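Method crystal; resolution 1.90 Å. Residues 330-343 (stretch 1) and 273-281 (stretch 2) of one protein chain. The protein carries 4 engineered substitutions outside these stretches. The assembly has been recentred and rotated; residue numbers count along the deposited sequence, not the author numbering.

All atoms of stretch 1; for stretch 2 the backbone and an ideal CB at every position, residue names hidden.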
# COMPACT_ATOMS: atom_id res chain seq x y z
N THR A 330 -12.75 -15.47 -18.25
CA THR A 330 -14.19 -15.55 -18.47
C THR A 330 -14.98 -14.97 -17.31
O THR A 330 -14.44 -14.69 -16.22
CB THR A 330 -14.67 -16.99 -18.68
OG1 THR A 330 -14.48 -17.71 -17.46
CG2 THR A 330 -13.90 -17.65 -19.80
N GLU A 331 -16.28 -14.81 -17.52
CA GLU A 331 -17.19 -14.34 -16.49
C GLU A 331 -17.17 -15.30 -15.30
O GLU A 331 -17.15 -14.88 -14.14
CB GLU A 331 -18.62 -14.20 -17.05
CG GLU A 331 -18.78 -13.08 -18.09
CD GLU A 331 -18.42 -13.48 -19.52
OE1 GLU A 331 -17.75 -14.54 -19.76
OE2 GLU A 331 -18.81 -12.72 -20.43
N LEU A 332 -17.16 -16.60 -15.61
CA LEU A 332 -17.08 -17.63 -14.60
C LEU A 332 -15.77 -17.49 -13.82
O LEU A 332 -15.79 -17.51 -12.59
CB LEU A 332 -17.19 -19.02 -15.22
CG LEU A 332 -17.16 -20.17 -14.21
CD1 LEU A 332 -18.24 -20.00 -13.14
CD2 LEU A 332 -17.33 -21.49 -14.93
N ASP A 333 -14.64 -17.32 -14.52
CA ASP A 333 -13.37 -17.07 -13.84
C ASP A 333 -13.47 -15.87 -12.90
O ASP A 333 -12.97 -15.93 -11.77
CB ASP A 333 -12.21 -16.81 -14.82
CG ASP A 333 -11.91 -17.99 -15.73
OD1 ASP A 333 -12.20 -19.15 -15.37
OD2 ASP A 333 -11.37 -17.74 -16.81
N ALA A 334 -14.09 -14.78 -13.37
CA ALA A 334 -14.19 -13.54 -12.59
C ALA A 334 -15.06 -13.67 -11.34
O ALA A 334 -14.67 -13.23 -10.26
CB ALA A 334 -14.72 -12.39 -13.46
N VAL A 335 -16.25 -14.27 -11.46
CA VAL A 335 -17.09 -14.40 -10.29
C VAL A 335 -16.47 -15.43 -9.31
O VAL A 335 -16.62 -15.31 -8.09
CB VAL A 335 -18.56 -14.77 -10.67
CG1 VAL A 335 -18.67 -16.20 -11.17
CG2 VAL A 335 -19.48 -14.56 -9.49
N THR A 336 -15.75 -16.42 -9.84
CA THR A 336 -15.03 -17.37 -8.98
C THR A 336 -13.89 -16.64 -8.23
O THR A 336 -13.74 -16.79 -7.01
CB THR A 336 -14.45 -18.54 -9.79
OG1 THR A 336 -15.52 -19.26 -10.42
CG2 THR A 336 -13.66 -19.47 -8.89
N GLU A 337 -13.12 -15.84 -8.94
CA GLU A 337 -12.11 -15.00 -8.27
C GLU A 337 -12.73 -14.19 -7.13
O GLU A 337 -12.20 -14.16 -6.01
CB GLU A 337 -11.44 -14.07 -9.28
CG GLU A 337 -10.39 -13.16 -8.64
CD GLU A 337 -9.88 -12.09 -9.59
OE1 GLU A 337 -10.65 -11.18 -9.95
OE2 GLU A 337 -8.69 -12.16 -9.99
N MET A 338 -13.86 -13.55 -7.41
CA MET A 338 -14.57 -12.79 -6.40
C MET A 338 -14.94 -13.66 -5.21
O MET A 338 -14.66 -13.33 -4.06
CB MET A 338 -15.85 -12.16 -6.99
CG MET A 338 -16.65 -11.35 -5.99
SD MET A 338 -17.97 -12.32 -5.19
CE MET A 338 -18.85 -11.06 -4.29
N HIS A 339 -15.58 -14.79 -5.49
CA HIS A 339 -16.12 -15.59 -4.41
C HIS A 339 -15.03 -16.16 -3.53
O HIS A 339 -15.13 -16.13 -2.29
CB HIS A 339 -16.99 -16.72 -4.93
CG HIS A 339 -17.66 -17.49 -3.84
ND1 HIS A 339 -17.11 -18.63 -3.29
CD2 HIS A 339 -18.81 -17.27 -3.17
CE1 HIS A 339 -17.90 -19.08 -2.34
NE2 HIS A 339 -18.95 -18.28 -2.25
N SER A 340 -13.98 -16.68 -4.17
CA SER A 340 -12.85 -17.27 -3.48
C SER A 340 -12.14 -16.25 -2.62
O SER A 340 -11.87 -16.50 -1.45
CB SER A 340 -11.86 -17.87 -4.48
OG SER A 340 -12.41 -19.03 -5.07
N GLY A 341 -11.80 -15.11 -3.22
CA GLY A 341 -11.11 -14.06 -2.51
C GLY A 341 -11.93 -13.47 -1.37
O GLY A 341 -11.41 -13.29 -0.26
N VAL A 342 -13.21 -13.17 -1.63
CA VAL A 342 -14.04 -12.55 -0.61
C VAL A 342 -14.20 -13.54 0.55
O VAL A 342 -14.10 -13.16 1.73
CB VAL A 342 -15.44 -12.11 -1.16
CG1 VAL A 342 -16.39 -11.86 -0.03
CG2 VAL A 342 -15.32 -10.84 -2.02
N ARG A 343 -14.42 -14.81 0.21
CA ARG A 343 -14.54 -15.83 1.23
C ARG A 343 -13.28 -15.86 2.14
O ARG A 343 -13.41 -15.82 3.36
CB ARG A 343 -14.78 -17.21 0.60
CG ARG A 343 -14.57 -18.33 1.61
CD ARG A 343 -14.81 -19.72 1.03
NE ARG A 343 -14.79 -20.70 2.11
CZ ARG A 343 -15.11 -21.98 1.97
NH1 ARG A 343 -15.49 -22.44 0.78
NH2 ARG A 343 -15.08 -22.80 3.02
N UNK A 273 -13.41 -6.43 -21.51
CA UNK A 273 -13.27 -7.86 -21.29
C UNK A 273 -14.59 -8.49 -20.89
O UNK A 273 -15.49 -8.63 -21.73
CB UNK A 273 -12.21 -8.13 -20.22
N UNK A 274 -14.70 -8.88 -19.61
CA UNK A 274 -15.96 -9.40 -19.09
C UNK A 274 -16.95 -8.29 -18.78
O UNK A 274 -18.15 -8.55 -18.75
CB UNK A 274 -15.71 -10.23 -17.83
N UNK A 275 -16.42 -7.09 -18.51
CA UNK A 275 -17.13 -5.95 -17.93
C UNK A 275 -17.70 -6.26 -16.54
O UNK A 275 -18.37 -5.44 -15.95
CB UNK A 275 -18.26 -5.51 -18.86
N UNK A 276 -17.41 -7.45 -16.02
CA UNK A 276 -18.11 -7.92 -14.84
C UNK A 276 -17.51 -7.43 -13.53
O UNK A 276 -16.31 -7.56 -13.30
CB UNK A 276 -18.14 -9.45 -14.84
N UNK A 277 -18.35 -6.83 -12.69
CA UNK A 277 -17.96 -6.49 -11.32
C UNK A 277 -18.91 -7.17 -10.36
O UNK A 277 -20.07 -6.75 -10.22
CB UNK A 277 -17.96 -4.98 -11.10
N UNK A 278 -18.43 -8.24 -9.74
CA UNK A 278 -19.16 -8.95 -8.71
C UNK A 278 -18.68 -8.41 -7.39
O UNK A 278 -17.48 -8.31 -7.18
CB UNK A 278 -18.97 -10.46 -8.81
N UNK A 279 -19.59 -8.11 -6.48
CA UNK A 279 -19.14 -7.53 -5.22
C UNK A 279 -20.09 -7.78 -4.05
O UNK A 279 -21.26 -8.12 -4.24
CB UNK A 279 -18.94 -6.02 -5.40
N UNK A 280 -19.57 -7.60 -2.84
CA UNK A 280 -20.39 -7.54 -1.63
C UNK A 280 -20.09 -6.25 -0.87
O UNK A 280 -18.98 -5.71 -0.97
CB UNK A 280 -20.14 -8.76 -0.74
N UNK A 281 -21.09 -5.76 -0.14
CA UNK A 281 -20.86 -4.79 0.93
C UNK A 281 -20.67 -5.58 2.22
O UNK A 281 -21.59 -6.25 2.68
CB UNK A 281 -22.01 -3.79 1.05

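Helix 331-343 and strand 277-281 run nearly parallel, their N-to-C directions 22° apart and their axes 8.3 Å apart at closest approach. No direct hydrogen bond links the stretches, so packing carries most of the evidence.

Position 273 has phi/psi of 87/-108. A positive phi by itself favours glycine, and nothing of stretch 1 lies within 5.5 Å of the ideal CB. The residue is Gly-273.

At 274, CA-to-CB points toward the start of the helix. The ideal CB lies 4.2 Å from Glu-331 CG, 4.8 Å from Thr-330 C and 5.0 Å from Ala-334 CB, a setting of mixed carbon and backbone. A small or branched side chain would suit: alanine, serine, threonine or valine. The deposited residue is Thr-274, chi1 p. Its CG2 packs 3.6 Å from Thr-330 C and 3.7 Å from Glu-331 N, while Thr-274 OG1 accepts from the backbone N of 276 at 3.0 Å, a bond across the turn. A water bridges the stretches here, donating to both Thr-274 O and Glu-331 OE2 at 2.7 Å each.

Position 275 has a left-handed backbone, 61/4, where glycine, asparagine or aspartate would be common choices. CA-to-CB points sideways and stretch 1 sets no constraint. The residue is Thr-275, whose OG1 donates to Thr-274 O at 2.7 Å.

At 276, CA-to-CB points toward the helix, but the ideal CB of 276 stays 4.7 Å from Ala-334 CB and 4.9 Å from Glu-331 CG. The short Ala-334 side chain leaves room for an apolar group longer than alanine; leucine, isoleucine or methionine are all plausible. Leu-276 extends CD2 to 3.9 Å from Ala-334 CB and 3.9 Å from Glu-331 O, and the same methyl lies 4.3 Å from Val-335 CB.

At 277 the strand begins and CA-to-CB points away, so stretch 1 cannot discriminate among side chains. Arg-277 is bonded through NH1 and NH2 elsewhere in the structure.

Position 278 is tighter. Its ideal CB already sits 3.8 Å from Met-338 CG and 4.2 Å from Val-335 CG2, and the Val-335 and 278 CA atoms are 6.0 Å apart. This proximity favours a small side chain, alanine, glycine or perhaps serine. In Ala-278, the deposited CB lies 3.7 Å from Met-338 CG; Met-338 CG also approaches Ala-278 O at 3.4 Å.

At 279 CA-to-CB points away, leaving the choice open. Ser-279 meets the helix through its backbone, with its C atom 3.5 Å from Met-338 CE.

The ideal CB of 280 again points toward the helix, 4.4 Å from Met-338 CE and 4.9 Å from Val-342 CG1. These apolar neighbours suit valine, isoleucine or leucine, the first two also being favoured in strands. Val-280, chi1 m, places CG1 3.6 Å from Met-338 CE and CG2 3.8 Å from Val-342 CG1, so its two methyls serve different helix residues.

Position 281 is out of reach, and stretch 1 imposes no preference. It is His-281.

Stretch 2 (273-281) GTTLRASVH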
# COMPACT_ATOMS: atom_id res chain seq x y z
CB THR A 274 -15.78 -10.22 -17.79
OG1 THR A 274 -15.25 -9.39 -16.74
CG2 THR A 274 -14.86 -11.41 -18.03
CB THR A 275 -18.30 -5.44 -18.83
OG1 THR A 275 -19.48 -6.22 -18.60
CG2 THR A 275 -17.94 -5.51 -20.30
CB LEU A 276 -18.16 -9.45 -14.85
CG LEU A 276 -19.10 -10.12 -13.85
CD1 LEU A 276 -20.37 -10.59 -14.55
CD2 LEU A 276 -18.41 -11.30 -13.16
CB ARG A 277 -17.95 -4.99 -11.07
CG ARG A 277 -17.34 -4.62 -9.72
CD ARG A 277 -17.41 -3.12 -9.41
NE ARG A 277 -18.56 -2.82 -8.55
CZ ARG A 277 -18.48 -2.59 -7.24
NH1 ARG A 277 -19.58 -2.33 -6.53
NH2 ARG A 277 -17.30 -2.60 -6.63
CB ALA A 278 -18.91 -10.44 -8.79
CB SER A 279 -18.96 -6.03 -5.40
OG SER A 279 -20.22 -5.41 -5.42
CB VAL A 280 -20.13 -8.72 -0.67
CG1 VAL A 280 -20.61 -9.99 -1.28
CG2 VAL A 280 -18.61 -8.81 -0.27
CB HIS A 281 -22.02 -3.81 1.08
CG HIS A 281 -21.94 -2.64 0.16
ND1 HIS A 281 -21.68 -2.76 -1.18
CD2 HIS A 281 -22.08 -1.31 0.40
CE1 HIS A 281 -21.66 -1.57 -1.74
NE2 HIS A 281 -21.90 -0.67 -0.80
O HOH W 1 -19.88 -10.40 -19.56
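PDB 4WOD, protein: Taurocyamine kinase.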